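Local coordinates for uncharacterized protein (Legionella longbeachae NSW150, PDB 4JZA) that probably removes the 3-phosphate from phosphatidylinositol 3-phosphate, acting as a Legionella phosphoinositide phosphatase linked to lipid metabolism in the host, at residues 647-650 against 651-654; 40-43 against 44-47; 619-622 against 623-627; 601-604 against 605-608. One frame throughout, in Å; residues are numbered along the deposited sequence.

Interaction 1: 647-650 against 651-654; sequences DDRA and ATDN
The carbonyl oxygen of Asp648 is gripped twice by Thr652, once by the backbone and once by the hydroxyl, in the last turn of the alpha-helix 643-652. Thr652 N and Thr652 OG1 each lie 2.9 Å from Asp648 O and reach it from opposite faces of its peptide plane. With chi1 at -66°, OG1 sits beside its own backbone N and is carried back down the helix to that carbonyl. The same torsion sends the methyl CG2 the other way, toward the guanidinium of Arg649. Lys620 also reaches the Thr652 hydroxyl, and its NZ pairs with the carboxylate of Asp648, whose OD1 takes the backbone N-H of Thr621 as well. The loop before helix 622-625 is thereby tied to this turn.

One residue further on, Arg649 folds over the helix end. Its chain bends at chi2 (58°) and again at chi3, which turns the head toward Asp653. There NH2 meets OD1 of Asp653 at 2.7 Å in a salt bridge, but the N-H points poorly and the hydrogen bond within it is weak; the guanidinium and carboxylate planes are 31° apart. Both ends have further partners: Asp653 OD1 accepts from His99 of helix 95-116, and Arg649 NH2 donates to the carbonyl of Asn658. Underneath, the backbone bond from Asp653 N to Arg649 O (3.3 Å) carries the helical pattern one step past the helix proper. CG2 of Thr652 lies 3.5 Å from NH2 of Arg649, alongside the salt bridge.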
loop_
_atom_site.group_PDB
_atom_site.type_symbol
_atom_site.label_atom_id
_atom_site.label_comp_id
_atom_site.label_asym_id
_atom_site.label_seq_id
_atom_site.Cartn_x
_atom_site.Cartn_y
_atom_site.Cartn_z
ATOM N N ASP A 647 -14.983 -11.799 -6.353
ATOM C CA ASP A 647 -14.943 -10.443 -5.822
ATOM C C ASP A 647 -13.865 -10.313 -4.750
ATOM O O ASP A 647 -13.126 -9.346 -4.749
ATOM C CB ASP A 647 -16.317 -9.995 -5.292
ATOM C CG ASP A 647 -17.315 -9.712 -6.438
ATOM O OD1 ASP A 647 -16.798 -9.730 -7.561
ATOM O OD2 ASP A 647 -18.559 -9.526 -6.249
ATOM N N ASP A 648 -13.733 -11.314 -3.885
ATOM C CA ASP A 648 -12.776 -11.260 -2.798
ATOM C C ASP A 648 -11.355 -11.422 -3.314
ATOM O O ASP A 648 -10.430 -10.798 -2.811
ATOM C CB ASP A 648 -13.151 -12.316 -1.774
ATOM C CG ASP A 648 -12.177 -12.426 -0.629
ATOM O OD1 ASP A 648 -12.266 -11.687 0.357
ATOM O OD2 ASP A 648 -11.349 -13.339 -0.699
ATOM N N ARG A 649 -11.188 -12.224 -4.349
ATOM C CA ARG A 649 -9.900 -12.389 -5.010
ATOM C C ARG A 649 -9.470 -11.057 -5.605
ATOM O O ARG A 649 -8.291 -10.636 -5.468
ATOM C CB ARG A 649 -10.028 -13.482 -6.113
ATOM C CG ARG A 649 -8.793 -13.931 -6.932
ATOM C CD ARG A 649 -7.675 -14.467 -6.073
ATOM N NE ARG A 649 -6.853 -13.367 -5.604
ATOM C CZ ARG A 649 -5.747 -13.461 -4.876
ATOM N NH1 ARG A 649 -5.256 -14.638 -4.509
ATOM N NH2 ARG A 649 -5.131 -12.342 -4.526
ATOM N N ALA A 650 -10.397 -10.376 -6.274
ATOM C CA ALA A 650 -10.003 -9.129 -6.948
ATOM C C ALA A 650 -9.684 -8.041 -5.899
ATOM O O ALA A 650 -8.781 -7.266 -6.089
ATOM C CB ALA A 650 -11.043 -8.670 -7.931
ATOM N N ALA A 651 -10.355 -8.059 -4.750
ATOM C CA ALA A 651 -10.038 -7.125 -3.682
ATOM C C ALA A 651 -8.663 -7.422 -3.124
ATOM O O ALA A 651 -7.873 -6.521 -2.888
ATOM C CB ALA A 651 -11.054 -7.252 -2.577
ATOM N N THR A 652 -8.379 -8.696 -2.887
ATOM C CA THR A 652 -7.158 -9.071 -2.204
ATOM C C THR A 652 -5.891 -8.654 -2.980
ATOM O O THR A 652 -4.838 -8.430 -2.353
ATOM C CB THR A 652 -7.163 -10.571 -1.932
ATOM O OG1 THR A 652 -8.200 -10.876 -0.997
ATOM C CG2 THR A 652 -5.856 -10.993 -1.361
ATOM N N ASP A 653 -6.041 -8.548 -4.310
ATOM C CA ASP A 653 -5.001 -8.112 -5.258
ATOM C C ASP A 653 -4.520 -6.668 -5.083
ATOM O O ASP A 653 -3.676 -6.222 -5.851
ATOM C CB ASP A 653 -5.502 -8.185 -6.728
ATOM C CG ASP A 653 -5.598 -9.635 -7.303
ATOM O OD1 ASP A 653 -5.133 -10.631 -6.658
ATOM O OD2 ASP A 653 -6.167 -9.750 -8.437
ATOM N N ASN A 654 -5.051 -5.910 -4.132
ATOM C CA ASN A 654 -4.672 -4.537 -4.010
ATOM C C ASN A 654 -3.305 -4.428 -3.398
ATOM O O ASN A 654 -2.553 -3.519 -3.744
ATOM C CB ASN A 654 -5.650 -3.777 -3.166
ATOM C CG ASN A 654 -5.640 -4.247 -1.748
ATOM O OD1 ASN A 654 -5.633 -5.434 -1.491
ATOM N ND2 ASN A 654 -5.652 -3.349 -0.833
#

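Interaction 2: 40-43 against 44-47; sequences DYHR and SFAR
Backbone bonds from Phe45 N to Tyr41 O (3.0 Å), Ala46 N to His42 O (3.1 Å) and Arg47 N to Arg43 O (3.0 Å) build the first turns of the alpha-helix 41-62. Asp40 is the N-cap: its OD1 takes the N-H of Arg43 at 3.2 Å, met from above the carboxylate plane, while its carbonyl accepts weak bonds from Arg43 N and Ser44 N.

On one flank Arg43 and Arg47 run side by side, pointing the same way, with their guanidinium planes 6° apart. Each chain bends at chi3, and CD of Arg47 settles over the centre of the Arg43 guanidinium, 4.0 Å from its CZ. The charges are shared out between carboxylates: Arg43 NH2 forms a salt bridge with Glu607, Arg47 NH1 with Glu617. Glu617 also bonds the hydroxyl of Ser44, so helix 41-62 is pinned to the chain around helix 604-612.

Elsewhere on the helix, chi1 of Phe45 (166°) turns its ring toward helix 95-116, where it packs against Leu98 and Leu102. Phe45 CD2 comes 4.3 Å from CD2 of the His42 ring.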
loop_
_atom_site.group_PDB
_atom_site.type_symbol
_atom_site.label_atom_id
_atom_site.label_comp_id
_atom_site.label_asym_id
_atom_site.label_seq_id
_atom_site.Cartn_x
_atom_site.Cartn_y
_atom_site.Cartn_z
ATOM N N ASP A 40 -16.233 -8.067 -15.756
ATOM C CA ASP A 40 -15.212 -8.276 -16.789
ATOM C C ASP A 40 -13.830 -8.465 -16.142
ATOM O O ASP A 40 -13.107 -7.499 -15.867
ATOM C CB ASP A 40 -15.205 -7.083 -17.743
ATOM C CG ASP A 40 -14.270 -7.281 -18.901
ATOM O OD1 ASP A 40 -13.501 -8.272 -18.898
ATOM O OD2 ASP A 40 -14.324 -6.442 -19.818
ATOM N N TYR A 41 -13.452 -9.705 -15.885
ATOM C CA TYR A 41 -12.206 -9.921 -15.161
ATOM C C TYR A 41 -10.972 -9.668 -16.055
ATOM O O TYR A 41 -9.927 -9.278 -15.558
ATOM C CB TYR A 41 -12.226 -11.260 -14.385
ATOM C CG TYR A 41 -13.026 -11.143 -13.067
ATOM C CD1 TYR A 41 -12.610 -10.250 -12.036
ATOM C CD2 TYR A 41 -14.226 -11.872 -12.857
ATOM C CE1 TYR A 41 -13.339 -10.114 -10.847
ATOM C CE2 TYR A 41 -14.950 -11.731 -11.673
ATOM C CZ TYR A 41 -14.500 -10.858 -10.678
ATOM O OH TYR A 41 -15.210 -10.720 -9.511
ATOM N N HIS A 42 -11.103 -9.817 -17.369
ATOM C CA HIS A 42 -10.037 -9.372 -18.257
ATOM C C HIS A 42 -9.711 -7.885 -18.111
ATOM O O HIS A 42 -8.550 -7.490 -18.158
ATOM C CB HIS A 42 -10.283 -9.713 -19.732
ATOM C CG HIS A 42 -9.119 -9.354 -20.599
ATOM N ND1 HIS A 42 -8.981 -8.107 -21.193
ATOM C CD2 HIS A 42 -7.970 -10.030 -20.860
ATOM C CE1 HIS A 42 -7.818 -8.054 -21.825
ATOM N NE2 HIS A 42 -7.181 -9.204 -21.626
ATOM N N ARG A 43 -10.714 -7.065 -17.899
ATOM C CA ARG A 43 -10.475 -5.634 -17.642
ATOM C C ARG A 43 -9.651 -5.444 -16.360
ATOM O O ARG A 43 -8.657 -4.748 -16.379
ATOM C CB ARG A 43 -11.799 -4.826 -17.553
ATOM C CG ARG A 43 -11.557 -3.299 -17.546
ATOM C CD ARG A 43 -12.825 -2.445 -17.486
ATOM N NE ARG A 43 -13.184 -2.134 -16.108
ATOM C CZ ARG A 43 -13.122 -0.930 -15.557
ATOM N NH1 ARG A 43 -12.706 0.131 -16.239
ATOM N NH2 ARG A 43 -13.472 -0.775 -14.305
ATOM N N SER A 44 -10.042 -6.089 -15.270
ATOM C CA SER A 44 -9.335 -5.923 -13.997
ATOM C C SER A 44 -7.882 -6.388 -14.104
ATOM O O SER A 44 -6.970 -5.811 -13.502
ATOM C CB SER A 44 -10.096 -6.593 -12.837
ATOM O OG SER A 44 -11.338 -5.875 -12.600
ATOM N N PHE A 45 -7.672 -7.385 -14.942
ATOM C CA PHE A 45 -6.339 -7.920 -15.186
ATOM C C PHE A 45 -5.433 -6.922 -15.927
ATOM O O PHE A 45 -4.318 -6.629 -15.511
ATOM C CB PHE A 45 -6.463 -9.245 -15.941
ATOM C CG PHE A 45 -5.200 -9.707 -16.521
ATOM C CD1 PHE A 45 -4.298 -10.377 -15.752
ATOM C CD2 PHE A 45 -4.909 -9.446 -17.834
ATOM C CE1 PHE A 45 -3.105 -10.774 -16.280
ATOM C CE2 PHE A 45 -3.728 -9.841 -18.369
ATOM C CZ PHE A 45 -2.832 -10.498 -17.582
ATOM N N ALA A 46 -5.911 -6.389 -17.021
ATOM C CA ALA A 46 -5.147 -5.368 -17.703
ATOM C C ALA A 46 -4.911 -4.136 -16.813
ATOM O O ALA A 46 -3.876 -3.495 -16.902
ATOM C CB ALA A 46 -5.879 -4.955 -18.972
ATOM N N ARG A 47 -5.879 -3.772 -15.974
ATOM C CA ARG A 47 -5.705 -2.564 -15.162
ATOM C C ARG A 47 -4.600 -2.803 -14.191
ATOM O O ARG A 47 -3.784 -1.913 -13.999
ATOM C CB ARG A 47 -6.972 -2.075 -14.424
ATOM C CG ARG A 47 -8.072 -1.549 -15.316
ATOM C CD ARG A 47 -9.306 -1.118 -14.503
ATOM N NE ARG A 47 -9.186 0.323 -14.379
ATOM C CZ ARG A 47 -9.290 1.040 -13.260
ATOM N NH1 ARG A 47 -9.625 0.526 -12.072
ATOM N NH2 ARG A 47 -9.082 2.331 -13.342
#

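Interaction 3: 619-622 against 623-627; sequences IKTP and EWYLP
Thr621, with positive phi (50°), turns the chain into the short helix 622-625, and its carbonyl oxygen takes the N-H of Trp624 at 3.1 Å from well above the carbonyl plane; a firmer bond follows from Leu626 N to Pro622 O at 2.8 Å. Thr621 holds the N-cap position, yet its side chain makes no capping bond. Its methyl does the packing instead: CG2, anti to the backbone N, runs beside the Trp624 side chain and lies 3.3 Å from Trp624 CB, while CE2 of Tyr625 is 3.5 Å away. The two aromatic residues also meet each other, CD1 of the indole lying over one face of the phenol ring toward its rim. At the edge of that ring, in its plane, the carbonyl oxygen of Lys620 is 3.7 Å from Tyr625 CD2. Beyond the turn the indole stacks on the ring of Tyr468 and donates its NE1 hydrogen to the Tyr468 carbonyl.

Pro622 CB touches Leu626 CD1 at 4.0 Å, and Tyr600 of helix 587-602 packs on the proline as well. Pro622 has no N-H to offer, which costs little in the first turn of a helix. Within these residues the turn is held by apolar contacts and backbone bonds, and the phenol edge, its C-H bonds slightly positive, probably suits the Lys620 oxygen.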
loop_
_atom_site.group_PDB
_atom_site.type_symbol
_atom_site.label_atom_id
_atom_site.label_comp_id
_atom_site.label_asym_id
_atom_site.label_seq_id
_atom_site.Cartn_x
_atom_site.Cartn_y
_atom_site.Cartn_z
ATOM N N ILE A 619 -14.831 -6.661 -3.677
ATOM C CA ILE A 619 -15.152 -6.417 -2.299
ATOM C C ILE A 619 -14.623 -7.568 -1.450
ATOM O O ILE A 619 -14.729 -8.722 -1.790
ATOM C CB ILE A 619 -16.682 -6.351 -2.116
ATOM C CG1 ILE A 619 -17.299 -5.196 -2.929
ATOM C CG2 ILE A 619 -17.088 -6.224 -0.637
ATOM C CD1 ILE A 619 -16.706 -3.856 -2.593
ATOM N N LYS A 620 -14.124 -7.249 -0.289
ATOM C CA LYS A 620 -13.599 -8.236 0.609
ATOM C C LYS A 620 -14.689 -9.098 1.189
ATOM O O LYS A 620 -15.693 -8.584 1.677
ATOM C CB LYS A 620 -12.874 -7.523 1.737
ATOM C CG LYS A 620 -11.613 -8.210 2.198
ATOM C CD LYS A 620 -10.498 -8.143 1.150
ATOM C CE LYS A 620 -9.400 -9.151 1.492
ATOM N NZ LYS A 620 -9.800 -10.595 1.542
ATOM N N THR A 621 -14.505 -10.412 1.091
ATOM C CA THR A 621 -15.234 -11.382 1.895
ATOM C C THR A 621 -16.761 -11.161 1.883
ATOM O O THR A 621 -17.390 -11.116 2.901
ATOM C CB THR A 621 -14.541 -11.350 3.289
ATOM O OG1 THR A 621 -13.549 -12.358 3.335
ATOM C CG2 THR A 621 -15.359 -11.667 4.318
ATOM N N PRO A 622 -17.381 -11.026 0.699
ATOM C CA PRO A 622 -18.809 -10.721 0.689
ATOM C C PRO A 622 -19.690 -11.762 1.367
ATOM O O PRO A 622 -20.684 -11.409 1.996
ATOM C CB PRO A 622 -19.152 -10.676 -0.809
ATOM C CG PRO A 622 -17.858 -10.478 -1.512
ATOM C CD PRO A 622 -16.865 -11.192 -0.671
ATOM N N GLU A 623 -19.350 -13.035 1.188
ATOM C CA GLU A 623 -20.142 -14.136 1.739
ATOM C C GLU A 623 -20.077 -14.157 3.272
ATOM O O GLU A 623 -20.928 -14.759 3.919
ATOM C CB GLU A 623 -19.722 -15.498 1.153
ATOM C CG GLU A 623 -20.305 -15.780 -0.228
ATOM C CD GLU A 623 -19.654 -16.949 -0.978
ATOM O OE1 GLU A 623 -18.489 -17.267 -0.709
ATOM O OE2 GLU A 623 -20.291 -17.536 -1.882
ATOM N N TRP A 624 -19.121 -13.473 3.879
ATOM C CA TRP A 624 -19.171 -13.371 5.324
ATOM C C TRP A 624 -20.107 -12.272 5.783
ATOM O O TRP A 624 -20.817 -12.469 6.740
ATOM C CB TRP A 624 -17.803 -13.124 5.919
ATOM C CG TRP A 624 -17.849 -12.928 7.364
ATOM C CD1 TRP A 624 -17.444 -11.842 8.044
ATOM C CD2 TRP A 624 -18.336 -13.852 8.333
ATOM N NE1 TRP A 624 -17.642 -12.017 9.393
ATOM C CE2 TRP A 624 -18.181 -13.252 9.591
ATOM C CE3 TRP A 624 -18.872 -15.143 8.257
ATOM C CZ2 TRP A 624 -18.562 -13.870 10.754
ATOM C CZ3 TRP A 624 -19.243 -15.758 9.401
ATOM C CH2 TRP A 624 -19.108 -15.117 10.646
ATOM N N TYR A 625 -20.078 -11.126 5.098
ATOM C CA TYR A 625 -20.770 -9.882 5.525
ATOM C C TYR A 625 -22.228 -9.789 5.032
ATOM O O TYR A 625 -23.061 -9.007 5.596
ATOM C CB TYR A 625 -19.983 -8.643 5.047
ATOM C CG TYR A 625 -18.645 -8.530 5.693
ATOM C CD1 TYR A 625 -18.543 -8.397 7.069
ATOM C CD2 TYR A 625 -17.449 -8.595 4.953
ATOM C CE1 TYR A 625 -17.316 -8.336 7.702
ATOM C CE2 TYR A 625 -16.198 -8.500 5.578
ATOM C CZ TYR A 625 -16.140 -8.381 6.974
ATOM O OH TYR A 625 -14.950 -8.290 7.696
ATOM N N LEU A 626 -22.530 -10.538 3.962
ATOM C CA LEU A 626 -23.853 -10.500 3.360
ATOM C C LEU A 626 -24.644 -11.587 3.984
ATOM O O LEU A 626 -24.119 -12.626 4.293
ATOM C CB LEU A 626 -23.798 -10.733 1.850
ATOM C CG LEU A 626 -23.220 -9.635 0.941
ATOM C CD1 LEU A 626 -23.083 -10.119 -0.498
ATOM C CD2 LEU A 626 -24.103 -8.402 0.980
ATOM N N PRO A 627 -25.919 -11.366 4.166
ATOM C CA PRO A 627 -26.901 -12.379 4.535
ATOM C C PRO A 627 -27.057 -13.466 3.469
ATOM O O PRO A 627 -26.881 -13.198 2.289
ATOM C CB PRO A 627 -28.190 -11.564 4.616
ATOM C CG PRO A 627 -27.752 -10.177 5.002
ATOM C CD PRO A 627 -26.435 -9.992 4.322
#

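Interaction 4: 601-604 against 605-608; sequences MSRH and QHEH
A positive phi at Arg603 (73°), together with chi1 near -60° at both Arg603 and His606, swings the arginine chain back across the imidazole one turn later. Arg603 CG lies over one face of the His606 ring. Further out, after the bend at chi3, the guanidinium turns its own face to that ring, whose CD2 is 3.3 Å from Arg603 CZ and offset toward the rim. The two planes stand 50° apart, a slanted contact and not a parallel stack.

Arg603 is the joint between helices 587-602 and 604-612 and the N-cap of the second. Its carbonyl accepts from Glu607 N at 3.1 Å, and His604 O accepts from His608 N at 3.1 Å, so the new helix starts at once. Gln605, whose OE1 bonds Arg374 NH1, sets NE2 at the edge of the His604 ring, 3.8 Å from His604 CD2. Thr147 and Asp164, on strands of the large sheet, bond the two imidazole nitrogens of His604.

His606 NE2 bonds Asp647 OD2, which helps fix the imidazole. Asp647 OD1 forms a salt bridge with Arg603 NH2, modelled too close to be reliable; the carboxylate probably bridges both groups and offsets the arginine's charge.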
loop_
_atom_site.group_PDB
_atom_site.type_symbol
_atom_site.label_atom_id
_atom_site.label_comp_id
_atom_site.label_asym_id
_atom_site.label_seq_id
_atom_site.Cartn_x
_atom_site.Cartn_y
_atom_site.Cartn_z
HETATM N N MSE A 601 -24.476 -5.626 -7.777
HETATM C CA MSE A 601 -24.041 -5.990 -9.143
HETATM C C MSE A 601 -23.803 -4.833 -10.089
HETATM O O MSE A 601 -23.253 -5.023 -11.122
HETATM C CB MSE A 601 -25.051 -6.915 -9.764
HETATM C CG MSE A 601 -25.039 -8.251 -9.001
HETATM SE SE MSE A 601 -26.423 -9.527 -9.586
HETATM C CE MSE A 601 -25.876 -9.611 -11.470
ATOM N N SER A 602 -24.218 -3.621 -9.764
ATOM C CA SER A 602 -23.860 -2.482 -10.590
ATOM C C SER A 602 -22.351 -2.337 -10.555
ATOM O O SER A 602 -21.712 -1.828 -11.523
ATOM C CB SER A 602 -24.519 -1.205 -10.080
ATOM O OG SER A 602 -24.051 -0.856 -8.793
ATOM N N ARG A 603 -21.805 -2.770 -9.412
ATOM C CA ARG A 603 -20.362 -2.796 -9.174
ATOM C C ARG A 603 -19.841 -1.409 -8.954
ATOM O O ARG A 603 -18.654 -1.178 -9.052
ATOM C CB ARG A 603 -19.581 -3.429 -10.329
ATOM C CG ARG A 603 -19.917 -4.889 -10.588
ATOM C CD ARG A 603 -18.797 -5.606 -11.317
ATOM N NE ARG A 603 -18.543 -6.773 -10.515
ATOM C CZ ARG A 603 -17.389 -7.117 -9.978
ATOM N NH1 ARG A 603 -16.268 -6.447 -10.219
ATOM N NH2 ARG A 603 -17.363 -8.170 -9.208
ATOM N N HIS A 604 -20.723 -0.472 -8.680
ATOM C CA HIS A 604 -20.257 0.843 -8.377
ATOM C C HIS A 604 -19.224 0.843 -7.220
ATOM O O HIS A 604 -18.157 1.413 -7.345
ATOM C CB HIS A 604 -21.428 1.700 -8.008
ATOM C CG HIS A 604 -21.042 3.032 -7.463
ATOM N ND1 HIS A 604 -20.709 4.088 -8.277
ATOM C CD2 HIS A 604 -20.951 3.487 -6.187
ATOM C CE1 HIS A 604 -20.360 5.121 -7.529
ATOM N NE2 HIS A 604 -20.504 4.786 -6.259
ATOM N N GLN A 605 -19.535 0.225 -6.088
ATOM C CA GLN A 605 -18.593 0.201 -4.976
ATOM C C GLN A 605 -17.329 -0.562 -5.322
ATOM O O GLN A 605 -16.264 -0.276 -4.790
ATOM C CB GLN A 605 -19.219 -0.487 -3.753
ATOM C CG GLN A 605 -20.373 0.280 -3.122
ATOM C CD GLN A 605 -19.968 1.664 -2.650
ATOM O OE1 GLN A 605 -18.801 1.935 -2.445
ATOM N NE2 GLN A 605 -20.935 2.537 -2.471
ATOM N N HIS A 606 -17.437 -1.560 -6.178
ATOM C CA HIS A 606 -16.286 -2.369 -6.510
ATOM C C HIS A 606 -15.275 -1.485 -7.218
ATOM O O HIS A 606 -14.048 -1.576 -6.968
ATOM C CB HIS A 606 -16.643 -3.535 -7.440
ATOM C CG HIS A 606 -17.569 -4.563 -6.848
ATOM N ND1 HIS A 606 -18.784 -4.248 -6.279
ATOM C CD2 HIS A 606 -17.505 -5.914 -6.860
ATOM C CE1 HIS A 606 -19.402 -5.357 -5.922
ATOM N NE2 HIS A 606 -18.657 -6.381 -6.283
ATOM N N GLU A 607 -15.793 -0.641 -8.107
ATOM C CA GLU A 607 -14.988 0.283 -8.881
ATOM C C GLU A 607 -14.330 1.331 -8.018
ATOM O O GLU A 607 -13.145 1.698 -8.214
ATOM C CB GLU A 607 -15.837 0.954 -9.948
ATOM C CG GLU A 607 -16.302 -0.056 -10.967
ATOM C CD GLU A 607 -15.175 -0.488 -11.895
ATOM O OE1 GLU A 607 -15.210 -1.674 -12.402
ATOM O OE2 GLU A 607 -14.256 0.370 -12.123
ATOM N N HIS A 608 -15.082 1.806 -7.053
ATOM C CA HIS A 608 -14.555 2.789 -6.107
ATOM C C HIS A 608 -13.370 2.196 -5.369
ATOM O O HIS A 608 -12.308 2.781 -5.374
ATOM C CB HIS A 608 -15.641 3.246 -5.143
ATOM C CG HIS A 608 -15.284 4.467 -4.381
ATOM N ND1 HIS A 608 -14.998 4.446 -3.036
ATOM C CD2 HIS A 608 -15.160 5.753 -4.775
ATOM C CE1 HIS A 608 -14.731 5.672 -2.628
ATOM N NE2 HIS A 608 -14.818 6.484 -3.667
#

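All four contacts are local, each closing about one helical turn, and they follow in series without nesting or crossing: interaction 2, then 4, 3 and 1. Interaction 2 starts helix 41-62. More than 550 residues later, interaction 4 marks the joint between helices 587-602 and 604-612, interaction 3 forms the turn 622-625, and interaction 1 ends helix 643-652. Interactions 1 and 4 each touch all the others; interaction 1 is 12 to 13 Å from each, centre to centre. Interactions 2 and 3 do not touch, their centres about 21 Å apart. Ile619 of interaction 3 packs on His606 of interaction 4. Helix 41-62, near the N terminus, is thus joined to the helical run 587-652.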